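Local coordinates for protein terminal oxygenase component of carbazole (Janthinobacterium sp., PDB 7BUG) that catalyses, as the oxygenase part of carbazole 1,9a-dioxygenase, the angular dioxygenation of carbazole, using a Rieske [2Fe-2S] cluster and a mononuclear iron, at residues K256-D261 and V272-P278; L48-N52 and Q377-V382; R210-T214 and E360-A364; P237-G241 and E250-G254. All coordinates share one frame; numbering follows the deposited sequence.

Overall arrangement
None of the four contacts is fully buried. Contacts 1, 2 and 3 are partly buried, whereas contact 4 lies at the surface, its centre about 30 Å from that of the chain. Contacts 1, 3 and 4 belong to the ring-hydroxylase region that holds the mononuclear iron; contact 2 ties a hairpin of the Rieske domain to the C-terminal helix 379-382. Contacts 1 and 4 share the connection between strands 246-250 and 261-265, their centres about 17 Å apart, and both rely on backbone pairing beside apolar groups. Contacts 2 and 3 instead place polar side chains between a helix and another element, each with a glutamate and a bridging water.

Contact 1 (K256-D261 and V272-P278); sequences KIVAND and VNPFPNP
Lys256 begins the contact by laying its CG against the ring of Pro278. Beyond CG the chain runs extended to Asn277, where NZ donates to OD1 over 3.0 Å, in the amide plane and on a lone pair. Asn196 ties this pair together from outside, accepting from Lys256 NZ and donating to Asn277 OD1, while Asn277 ND2 is held by Asp279. Val258 follows, its CG2 at the edge of the Phe275 ring, 3.8 Å from CD1. Its CG2 sits between the backbone N and the carbonyl carbon (chi1 -66° for CG1), which sets this methyl against the ring edge and sends CG1 toward the carbonyl of Pro276. Ala259 takes up a left-handed backbone conformation; its N donates to Pro274 O (2.7 Å), and its CB touches Val272 CG1 at 3.6 Å. Asn260 rests OD1 against Pro274 CD, 3.3 Å away, beside a proline whose preceding peptide bond is cis. At Asp261 the backbone pairs with Asn273 in both directions: Asp261 N donates to Asn273 O, and Asn273 N to Asp261 O at 2.8 Å. Since Asn260 and Asp261 both face Asn273, the pairing of strands 261-265 and 269-273 ends in a classic beta bulge. The chemistry thus changes along the contact, from amide and ammonium groups to a small apolar patch and then to backbone bonds, which implies that the proline-rich chain leaving strand 269-273 is held at both ends; between them lies Phe275, its side chain about 7 Å from that of His187, an iron ligand.

Contact 2 (L48-N52 and Q377-V382); sequences LLGEN and QTQAHV
Gln377 reaches across to the turn at residues 48-51 and holds it at two points through one amide nitrogen. From CB the chain leaves with CG anti to the backbone N (chi1 176°), and CG passes 3.6 Å from Leu49 O. A bend at chi2 (84°) then turns the amide so that NE2 points at both Leu49 O and the carboxylate of Glu51. At the tip, NE2 donates to Leu49 O over 2.9 Å, the acceptor lying somewhat out of the amide plane, and to Glu51 OE2 over 3.0 Å, a straighter bond (162°) that lies in that plane. OE2 receives it on its anti lone pair, and the carboxylate and amide are nearly coplanar. The amide oxygen, OE1, accepts from Arg26, which also forms a salt bridge to Glu51 OE2, so the amide is fixed against flipping. Glu51 OE1 is held in turn by Lys66 and Tyr124, and a water donates to both Glu51 OE2 and His381 O. Beside this polar cluster Val382 sets CG1 3.4 Å from Gly50 O, against the type I' turn. Thr378 and His381 form a capping box, with Thr378 N donating to ND1 in the plane of the imidazole. The short helix 379-382 is thereby seated on the hairpin joining strands 44-48 and 51-58, where Leu48 and Leu49 pack against strands 28-32, 132-137 and 281-288.

Contact 3 (R210-T214 and E360-A364); sequences RKQQT and EAIVA
The start of helix 360-372 docks here on the 3-10 segment and on the first residue of strand 214-217, one of the two outermost strands, within this chain, of the seven-stranded antiparallel sheet in the ring-hydroxylase region, a member of the Bet v 1-like clan. Glu360 and Arg210 carry the polar half of the contact. With CG anti to the backbone N (chi1 179°) and a bend at chi2, Glu360 brings its carboxylate across the arginine chain at about a right angle. Arg210 bends back at chi3, and its NH1 makes a salt bridge to OE2 at 2.9 Å. The oxygen lies in the guanidinium plane, at its edge, whereas the arginine nitrogen stands well above the carboxylate plane; the N-H...O angle of 139° makes this a bent bond. OE1 lies along the aliphatic part of Arg210, 3.5 Å from CG. Glu360 CG also packs on Gln213 CB at 3.9 Å, while the amide end of Gln213 turns elsewhere, NE2 donating to the carbonyls of Gly207 and Asp209. A single water bridges the segments, donating to Arg210 O and to Glu360 OE2 and accepting from Thr214 OG1 at 2.7 Å. An alanine in place of Glu360 is likely to leave Arg210 NH1 without this charged partner and the bridging water short of one acceptor. Val227 on the neighbouring strand touches both Thr214 and Ala364, which belong to the apolar half; there Thr214 CG2 meets Ala361 CA at 3.8 Å and Ala364 CB at 4.0 Å.

Contact 4 (P237-G241 and E250-G254); sequences PVFEG and EGAYG
In the three-stranded antiparallel sheet of strands 203-205, 236-243 and 246-250, the middle strand is interrupted at Phe239, where its backbone nears the chain leaving strand 246-250, with the CA atoms of Phe239 and Gly251 only 4.3 Å apart. Gly251 N donates to Phe239 O over 2.7 Å, nearly straight at the hydrogen (165°), and the CA-H of Glu250 approaches the same oxygen. One step on, Glu240 and Glu250 form an antiparallel non-hydrogen-bonded pair. Phe239 CG lies anti to the carbonyl carbon (chi1 -70°), which packs the side chain between Gly251 and one face of the Tyr253 ring. Its CB sits 3.1 Å from Tyr253 OH and 3.4 Å from CZ, and its CD2 stands 3.9 Å above that face, toward the rim. The two planes are 24° apart and slid so far that the rings barely overlap, with centroids 5.1 Å apart. At the phenylalanine edge, CE2 meets Ala252 O at 3.6 Å. A serine in place of Phe239 would probably deprive Tyr253 of the ring against its face and let the phenol turn more freely. OE1 of Glu240 and OE1 of Glu250 are 4.4 Å apart, and such like charges would be expected to disfavour one another. Tyr253 binds magnesium in a crystal structure of this protein, though none is bound to it here; its packing on Phe239 probably limits how the phenol can turn.

Contact 1 (K256-D261 and V272-P278)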
loop_
_atom_site.group_PDB
_atom_site.type_symbol
_atom_site.label_atom_id
_atom_site.label_comp_id
_atom_site.label_asym_id
_atom_site.label_seq_id
_atom_site.Cartn_x
_atom_site.Cartn_y
_atom_site.Cartn_z
ATOM N N LYS A 256 -38.217 20.156 21.491
ATOM C CA LYS A 256 -37.333 19.456 22.470
ATOM C C LYS A 256 -35.978 20.157 22.469
ATOM O O LYS A 256 -35.310 20.120 21.432
ATOM C CB LYS A 256 -37.144 17.969 22.168
ATOM C CG LYS A 256 -38.132 17.041 22.845
ATOM C CD LYS A 256 -38.352 15.750 22.154
ATOM C CE LYS A 256 -39.224 14.817 22.944
ATOM N NZ LYS A 256 -39.267 13.478 22.342
ATOM N N ILE A 257 -35.659 20.842 23.559
ATOM C CA ILE A 257 -34.332 21.470 23.800
ATOM C C ILE A 257 -33.360 20.377 24.252
ATOM O O ILE A 257 -33.660 19.694 25.240
ATOM C CB ILE A 257 -34.415 22.620 24.812
ATOM C CG1 ILE A 257 -35.407 23.698 24.356
ATOM C CG2 ILE A 257 -33.030 23.198 25.072
ATOM C CD1 ILE A 257 -35.519 24.852 25.325
ATOM N N VAL A 258 -32.261 20.194 23.519
ATOM C CA VAL A 258 -31.205 19.192 23.854
ATOM C C VAL A 258 -29.842 19.891 23.807
ATOM O O VAL A 258 -29.732 21.054 23.357
ATOM C CB VAL A 258 -31.239 17.950 22.934
ATOM C CG1 VAL A 258 -32.508 17.145 23.119
ATOM C CG2 VAL A 258 -31.019 18.325 21.481
ATOM N N ALA A 259 -28.820 19.205 24.325
ATOM C CA ALA A 259 -27.410 19.605 24.205
ATOM C C ALA A 259 -27.139 20.981 24.817
ATOM O O ALA A 259 -26.335 21.703 24.240
ATOM C CB ALA A 259 -26.997 19.546 22.768
ATOM N N ASN A 260 -27.736 21.296 25.966
ATOM C CA ASN A 260 -27.437 22.518 26.758
ATOM C C ASN A 260 -26.002 22.472 27.278
ATOM O O ASN A 260 -25.392 23.521 27.346
ATOM C CB ASN A 260 -28.344 22.650 27.974
ATOM C CG ASN A 260 -29.797 22.638 27.568
ATOM O OD1 ASN A 260 -30.304 21.610 27.145
ATOM N ND2 ASN A 260 -30.447 23.785 27.633
ATOM N N ASP A 261 -25.516 21.303 27.698
ATOM C CA ASP A 261 -24.142 21.143 28.253
ATOM C C ASP A 261 -23.361 20.191 27.341
ATOM O O ASP A 261 -23.808 19.051 27.165
ATOM C CB ASP A 261 -24.122 20.602 29.687
ATOM C CG ASP A 261 -24.889 21.453 30.676
ATOM O OD1 ASP A 261 -24.730 22.688 30.630
ATOM O OD2 ASP A 261 -25.628 20.867 31.504
ATOM N N VAL A 272 -22.658 14.992 26.106
ATOM C CA VAL A 272 -23.720 15.905 25.607
ATOM C C VAL A 272 -24.968 15.666 26.443
ATOM O O VAL A 272 -25.457 14.528 26.500
ATOM C CB VAL A 272 -24.028 15.680 24.123
ATOM C CG1 VAL A 272 -25.072 16.688 23.627
ATOM C CG2 VAL A 272 -22.791 15.684 23.256
ATOM N N ASN A 273 -25.397 16.716 27.115
ATOM C CA ASN A 273 -26.468 16.625 28.127
ATOM C C ASN A 273 -27.474 17.742 27.919
ATOM O O ASN A 273 -27.083 18.911 27.961
ATOM C CB ASN A 273 -25.901 16.810 29.532
ATOM C CG ASN A 273 -26.963 16.579 30.579
ATOM O OD1 ASN A 273 -27.908 15.824 30.369
ATOM N ND2 ASN A 273 -26.792 17.208 31.714
ATOM N N PRO A 274 -28.770 17.432 27.722
ATOM C CA PRO A 274 -29.260 16.083 27.479
ATOM C C PRO A 274 -29.174 15.750 25.979
ATOM O O PRO A 274 -29.107 16.621 25.153
ATOM C CB PRO A 274 -30.716 16.176 27.993
ATOM C CG PRO A 274 -31.139 17.577 27.697
ATOM C CD PRO A 274 -29.873 18.407 27.764
ATOM N N PHE A 275 -29.184 14.470 25.652
ATOM C CA PHE A 275 -29.171 13.981 24.252
ATOM C C PHE A 275 -29.313 12.482 24.256
ATOM O O PHE A 275 -28.765 11.866 25.162
ATOM C CB PHE A 275 -27.856 14.326 23.560
ATOM C CG PHE A 275 -28.011 14.374 22.063
ATOM C CD1 PHE A 275 -28.529 15.507 21.460
ATOM C CD2 PHE A 275 -27.677 13.275 21.290
ATOM C CE1 PHE A 275 -28.720 15.523 20.087
ATOM C CE2 PHE A 275 -27.874 13.302 19.912
ATOM C CZ PHE A 275 -28.414 14.426 19.335
ATOM N N PRO A 276 -30.034 11.822 23.315
ATOM C CA PRO A 276 -30.787 12.468 22.211
ATOM C C PRO A 276 -32.236 12.857 22.576
ATOM O O PRO A 276 -33.015 13.289 21.707
ATOM C CB PRO A 276 -30.785 11.321 21.195
ATOM C CG PRO A 276 -30.971 10.108 22.076
ATOM C CD PRO A 276 -29.988 10.368 23.184
ATOM N N ASN A 277 -32.541 12.769 23.868
ATOM C CA ASN A 277 -33.864 13.104 24.479
ATOM C C ASN A 277 -33.607 13.845 25.786
ATOM O O ASN A 277 -32.530 13.719 26.382
ATOM C CB ASN A 277 -34.704 11.845 24.603
ATOM C CG ASN A 277 -36.195 12.116 24.602
ATOM O OD1 ASN A 277 -36.683 12.801 23.713
ATOM N ND2 ASN A 277 -36.895 11.603 25.604
ATOM N N PRO A 278 -34.537 14.709 26.273
ATOM C CA PRO A 278 -34.257 15.520 27.458
ATOM C C PRO A 278 -33.973 14.748 28.753
ATOM O O PRO A 278 -33.498 15.386 29.662
ATOM C CB PRO A 278 -35.493 16.437 27.565
ATOM C CG PRO A 278 -35.936 16.547 26.114
ATOM C CD PRO A 278 -35.788 15.136 25.604
#

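Contact 2 (L48-N52 and Q377-V382)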
loop_
_atom_site.group_PDB
_atom_site.type_symbol
_atom_site.label_atom_id
_atom_site.label_comp_id
_atom_site.label_asym_id
_atom_site.label_seq_id
_atom_site.Cartn_x
_atom_site.Cartn_y
_atom_site.Cartn_z
ATOM N N LEU A 48 -4.891 -1.236 20.715
ATOM C CA LEU A 48 -5.132 -0.003 21.466
ATOM C C LEU A 48 -3.843 0.810 21.488
ATOM O O LEU A 48 -2.792 0.267 21.892
ATOM C CB LEU A 48 -5.595 -0.352 22.868
ATOM C CG LEU A 48 -5.844 0.814 23.798
ATOM C CD1 LEU A 48 -6.865 1.794 23.256
ATOM C CD2 LEU A 48 -6.235 0.345 25.184
ATOM N N LEU A 49 -3.902 2.055 21.022
ATOM C CA LEU A 49 -2.693 2.925 20.982
ATOM C C LEU A 49 -1.586 2.226 20.196
ATOM O O LEU A 49 -0.397 2.398 20.504
ATOM C CB LEU A 49 -2.260 3.304 22.405
ATOM C CG LEU A 49 -2.848 4.585 22.987
ATOM C CD1 LEU A 49 -4.341 4.651 22.951
ATOM C CD2 LEU A 49 -2.304 4.827 24.393
ATOM N N GLY A 50 -1.953 1.413 19.210
ATOM C CA GLY A 50 -1.025 0.714 18.315
ATOM C C GLY A 50 -0.526 -0.597 18.830
ATOM O O GLY A 50 0.181 -1.347 18.084
ATOM N N GLU A 51 -0.889 -0.969 20.053
ATOM C CA GLU A 51 -0.404 -2.200 20.692
ATOM C C GLU A 51 -1.497 -3.290 20.628
ATOM O O GLU A 51 -2.676 -3.048 21.011
ATOM C CB GLU A 51 -0.120 -1.978 22.185
ATOM C CG GLU A 51 0.848 -0.840 22.468
ATOM C CD GLU A 51 1.373 -0.727 23.880
ATOM O OE1 GLU A 51 1.297 -1.719 24.611
ATOM O OE2 GLU A 51 1.917 0.345 24.216
ATOM N N ASN A 52 -1.069 -4.485 20.237
ATOM C CA ASN A 52 -1.994 -5.645 20.187
ATOM C C ASN A 52 -2.086 -6.197 21.612
ATOM O O ASN A 52 -1.030 -6.505 22.209
ATOM C CB ASN A 52 -1.531 -6.785 19.263
ATOM C CG ASN A 52 -1.578 -6.368 17.804
ATOM O OD1 ASN A 52 -2.607 -5.856 17.358
ATOM N ND2 ASN A 52 -0.480 -6.532 17.099
ATOM N N GLN A 377 2.036 8.662 23.302
ATOM C CA GLN A 377 2.379 7.309 22.824
ATOM C C GLN A 377 3.221 7.429 21.567
ATOM O O GLN A 377 2.881 8.241 20.648
ATOM C CB GLN A 377 1.093 6.526 22.553
ATOM C CG GLN A 377 1.350 5.157 21.962
ATOM C CD GLN A 377 1.641 4.112 23.017
ATOM O OE1 GLN A 377 2.010 4.453 24.153
ATOM N NE2 GLN A 377 1.453 2.837 22.699
ATOM N N THR A 378 4.274 6.633 21.489
ATOM C CA THR A 378 5.189 6.670 20.324
ATOM C C THR A 378 5.437 5.260 19.793
ATOM O O THR A 378 5.028 4.287 20.413
ATOM C CB THR A 378 6.546 7.290 20.699
ATOM O OG1 THR A 378 7.258 6.312 21.454
ATOM C CG2 THR A 378 6.412 8.575 21.481
ATOM N N GLN A 379 5.989 5.209 18.598
ATOM C CA GLN A 379 6.286 3.929 17.922
ATOM C C GLN A 379 7.284 3.184 18.808
ATOM O O GLN A 379 7.270 1.935 18.809
ATOM C CB GLN A 379 6.743 4.159 16.471
ATOM C CG GLN A 379 5.657 3.952 15.425
ATOM C CD GLN A 379 4.904 2.647 15.506
ATOM O OE1 GLN A 379 5.463 1.546 15.652
ATOM N NE2 GLN A 379 3.599 2.761 15.374
ATOM N N ALA A 380 8.096 3.877 19.608
ATOM C CA ALA A 380 9.011 3.229 20.560
ATOM C C ALA A 380 8.211 2.427 21.600
ATOM O O ALA A 380 8.645 1.351 21.956
ATOM C CB ALA A 380 9.934 4.239 21.230
ATOM N N HIS A 381 7.074 2.932 22.100
ATOM C CA HIS A 381 6.254 2.163 23.040
ATOM C C HIS A 381 5.711 0.935 22.307
ATOM O O HIS A 381 5.620 -0.154 22.908
ATOM C CB HIS A 381 5.103 3.005 23.567
ATOM C CG HIS A 381 5.530 4.170 24.407
ATOM N ND1 HIS A 381 5.548 5.494 23.933
ATOM C CD2 HIS A 381 5.911 4.216 25.708
ATOM C CE1 HIS A 381 5.944 6.280 24.920
ATOM N NE2 HIS A 381 6.155 5.517 26.038
ATOM N N VAL A 382 5.317 1.102 21.064
ATOM C CA VAL A 382 4.664 0.022 20.283
ATOM C C VAL A 382 5.678 -1.091 20.035
ATOM O O VAL A 382 5.317 -2.282 20.203
ATOM C CB VAL A 382 4.073 0.531 18.975
ATOM C CG1 VAL A 382 3.485 -0.612 18.187
ATOM C CG2 VAL A 382 3.016 1.601 19.226
HETATM O O HOH W 1 4.322 -0.658 25.219
#

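Contact 3 (R210-T214 and E360-A364)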
loop_
_atom_site.group_PDB
_atom_site.type_symbol
_atom_site.label_atom_id
_atom_site.label_comp_id
_atom_site.label_asym_id
_atom_site.label_seq_id
_atom_site.Cartn_x
_atom_site.Cartn_y
_atom_site.Cartn_z
ATOM N N ARG A 210 -13.748 36.233 23.659
ATOM C CA ARG A 210 -13.117 34.933 23.329
ATOM C C ARG A 210 -13.109 34.060 24.587
ATOM O O ARG A 210 -13.507 32.883 24.489
ATOM C CB ARG A 210 -11.697 35.146 22.794
ATOM C CG ARG A 210 -11.145 33.956 22.023
ATOM C CD ARG A 210 -9.659 34.033 21.756
ATOM N NE ARG A 210 -8.946 34.495 22.940
ATOM C CZ ARG A 210 -8.737 33.780 24.049
ATOM N NH1 ARG A 210 -9.176 32.534 24.151
ATOM N NH2 ARG A 210 -8.080 34.320 25.062
ATOM N N LYS A 211 -12.709 34.624 25.734
ATOM C CA LYS A 211 -12.443 33.849 26.974
ATOM C C LYS A 211 -13.758 33.269 27.527
ATOM O O LYS A 211 -13.654 32.271 28.274
ATOM C CB LYS A 211 -11.691 34.702 28.006
ATOM C CG LYS A 211 -12.482 35.848 28.620
ATOM C CD LYS A 211 -11.586 37.011 29.033
ATOM C CE LYS A 211 -12.255 38.017 29.946
ATOM N NZ LYS A 211 -12.035 37.715 31.382
ATOM N N GLN A 212 -14.927 33.823 27.150
ATOM C CA GLN A 212 -16.270 33.353 27.596
ATOM C C GLN A 212 -16.862 32.261 26.692
ATOM O O GLN A 212 -17.957 31.767 27.022
ATOM C CB GLN A 212 -17.271 34.507 27.605
ATOM C CG GLN A 212 -17.128 35.391 28.829
ATOM C CD GLN A 212 -18.046 36.587 28.749
ATOM O OE1 GLN A 212 -18.938 36.668 27.897
ATOM N NE2 GLN A 212 -17.821 37.533 29.647
ATOM N N GLN A 213 -16.215 31.897 25.592
ATOM C CA GLN A 213 -16.802 30.898 24.655
ATOM C C GLN A 213 -16.592 29.484 25.198
ATOM O O GLN A 213 -17.247 28.546 24.685
ATOM C CB GLN A 213 -16.129 30.952 23.288
ATOM C CG GLN A 213 -16.217 32.309 22.597
ATOM C CD GLN A 213 -17.649 32.763 22.445
ATOM O OE1 GLN A 213 -18.504 32.035 21.919
ATOM N NE2 GLN A 213 -17.916 33.976 22.909
ATOM N N THR A 214 -15.657 29.312 26.131
ATOM C CA THR A 214 -15.361 27.986 26.745
ATOM C C THR A 214 -15.146 28.110 28.251
ATOM O O THR A 214 -14.839 29.212 28.734
ATOM C CB THR A 214 -14.123 27.350 26.118
ATOM O OG1 THR A 214 -12.984 28.170 26.353
ATOM C CG2 THR A 214 -14.271 27.133 24.634
ATOM N N GLU A 360 -13.004 28.138 18.389
ATOM C CA GLU A 360 -12.444 28.455 19.734
ATOM C C GLU A 360 -12.609 27.224 20.623
ATOM O O GLU A 360 -11.686 26.925 21.399
ATOM C CB GLU A 360 -13.122 29.702 20.312
ATOM C CG GLU A 360 -12.646 30.083 21.686
ATOM C CD GLU A 360 -11.158 30.397 21.788
ATOM O OE1 GLU A 360 -10.551 30.766 20.763
ATOM O OE2 GLU A 360 -10.603 30.272 22.919
ATOM N N ALA A 361 -13.722 26.511 20.539
ATOM C CA ALA A 361 -13.963 25.288 21.348
ATOM C C ALA A 361 -12.892 24.234 21.011
ATOM O O ALA A 361 -12.241 23.664 21.925
ATOM C CB ALA A 361 -15.312 24.718 21.083
ATOM N N ILE A 362 -12.623 24.034 19.721
ATOM C CA ILE A 362 -11.610 23.053 19.267
ATOM C C ILE A 362 -10.214 23.449 19.754
ATOM O O ILE A 362 -9.475 22.553 20.241
ATOM C CB ILE A 362 -11.664 22.855 17.750
ATOM C CG1 ILE A 362 -12.991 22.143 17.421
ATOM C CG2 ILE A 362 -10.419 22.069 17.282
ATOM C CD1 ILE A 362 -13.381 22.178 15.966
ATOM N N VAL A 363 -9.835 24.723 19.621
ATOM C CA VAL A 363 -8.500 25.211 20.028
ATOM C C VAL A 363 -8.372 25.082 21.552
ATOM O O VAL A 363 -7.319 24.678 22.003
ATOM C CB VAL A 363 -8.278 26.639 19.515
ATOM C CG1 VAL A 363 -7.180 27.364 20.252
ATOM C CG2 VAL A 363 -7.996 26.586 18.012
ATOM N N ALA A 364 -9.416 25.323 22.308
ATOM C CA ALA A 364 -9.343 25.159 23.784
ATOM C C ALA A 364 -9.067 23.691 24.106
ATOM O O ALA A 364 -8.243 23.433 24.974
ATOM C CB ALA A 364 -10.615 25.631 24.414
HETATM O O HOH W 2 -12.364 30.424 24.955
#

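Contact 4 (P237-G241 and E250-G254)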
loop_
_atom_site.group_PDB
_atom_site.type_symbol
_atom_site.label_atom_id
_atom_site.label_comp_id
_atom_site.label_asym_id
_atom_site.label_seq_id
_atom_site.Cartn_x
_atom_site.Cartn_y
_atom_site.Cartn_z
ATOM N N PRO A 237 -28.489 31.472 18.166
ATOM C CA PRO A 237 -28.633 30.322 17.285
ATOM C C PRO A 237 -29.097 30.804 15.904
ATOM O O PRO A 237 -29.886 31.762 15.849
ATOM C CB PRO A 237 -29.661 29.451 18.010
ATOM C CG PRO A 237 -30.500 30.445 18.774
ATOM C CD PRO A 237 -29.521 31.515 19.208
ATOM N N VAL A 238 -28.552 30.191 14.844
ATOM C CA VAL A 238 -28.884 30.479 13.413
ATOM C C VAL A 238 -29.910 29.429 12.961
ATOM O O VAL A 238 -29.534 28.244 12.838
ATOM C CB VAL A 238 -27.636 30.479 12.510
ATOM C CG1 VAL A 238 -28.014 30.724 11.053
ATOM C CG2 VAL A 238 -26.560 31.463 12.962
ATOM N N PHE A 239 -31.181 29.813 12.761
ATOM C CA PHE A 239 -32.197 28.914 12.157
ATOM C C PHE A 239 -32.474 29.285 10.689
ATOM O O PHE A 239 -33.083 28.464 10.024
ATOM C CB PHE A 239 -33.489 28.910 12.981
ATOM C CG PHE A 239 -33.357 28.228 14.310
ATOM C CD1 PHE A 239 -32.881 28.911 15.409
ATOM C CD2 PHE A 239 -33.727 26.906 14.457
ATOM C CE1 PHE A 239 -32.773 28.284 16.639
ATOM C CE2 PHE A 239 -33.592 26.273 15.679
ATOM C CZ PHE A 239 -33.130 26.969 16.770
ATOM N N GLU A 240 -32.087 30.468 10.212
ATOM C CA GLU A 240 -32.316 30.847 8.793
ATOM C C GLU A 240 -30.966 31.057 8.109
ATOM O O GLU A 240 -30.333 32.139 8.296
ATOM C CB GLU A 240 -33.249 32.053 8.705
ATOM C CG GLU A 240 -34.705 31.688 8.928
ATOM C CD GLU A 240 -35.639 32.882 8.794
ATOM O OE1 GLU A 240 -36.230 33.058 7.707
ATOM O OE2 GLU A 240 -35.745 33.652 9.765
ATOM N N GLY A 241 -30.564 30.064 7.311
ATOM C CA GLY A 241 -29.343 30.154 6.493
ATOM C C GLY A 241 -29.576 31.000 5.249
ATOM O O GLY A 241 -30.530 30.678 4.519
ATOM N N GLU A 250 -33.368 26.353 6.345
ATOM C CA GLU A 250 -33.860 26.585 7.725
ATOM C C GLU A 250 -33.341 25.467 8.624
ATOM O O GLU A 250 -33.222 24.325 8.139
ATOM C CB GLU A 250 -35.380 26.702 7.691
ATOM C CG GLU A 250 -35.794 27.892 6.844
ATOM C CD GLU A 250 -37.285 28.096 6.691
ATOM O OE1 GLU A 250 -37.839 28.929 7.451
ATOM O OE2 GLU A 250 -37.881 27.434 5.805
ATOM N N GLY A 251 -33.050 25.815 9.881
ATOM C CA GLY A 251 -32.757 24.868 10.967
ATOM C C GLY A 251 -34.004 24.095 11.341
ATOM O O GLY A 251 -35.065 24.313 10.702
ATOM N N ALA A 252 -33.900 23.251 12.367
ATOM C CA ALA A 252 -34.955 22.304 12.766
ATOM C C ALA A 252 -35.849 22.968 13.811
ATOM O O ALA A 252 -35.384 23.186 14.962
ATOM C CB ALA A 252 -34.350 21.029 13.281
ATOM N N TYR A 253 -37.078 23.291 13.406
ATOM C CA TYR A 253 -38.074 24.006 14.241
ATOM C C TYR A 253 -38.924 22.940 14.953
ATOM O O TYR A 253 -39.999 22.543 14.446
ATOM C CB TYR A 253 -38.835 25.013 13.372
ATOM C CG TYR A 253 -38.131 26.326 13.097
ATOM C CD1 TYR A 253 -37.906 27.253 14.106
ATOM C CD2 TYR A 253 -37.752 26.676 11.810
ATOM C CE1 TYR A 253 -37.281 28.465 13.854
ATOM C CE2 TYR A 253 -37.138 27.889 11.536
ATOM C CZ TYR A 253 -36.902 28.788 12.561
ATOM O OH TYR A 253 -36.303 29.986 12.284
ATOM N N GLY A 254 -38.384 22.442 16.071
ATOM C CA GLY A 254 -39.003 21.475 16.996
ATOM C C GLY A 254 -39.025 22.027 18.414
ATOM O O GLY A 254 -38.487 23.126 18.636
#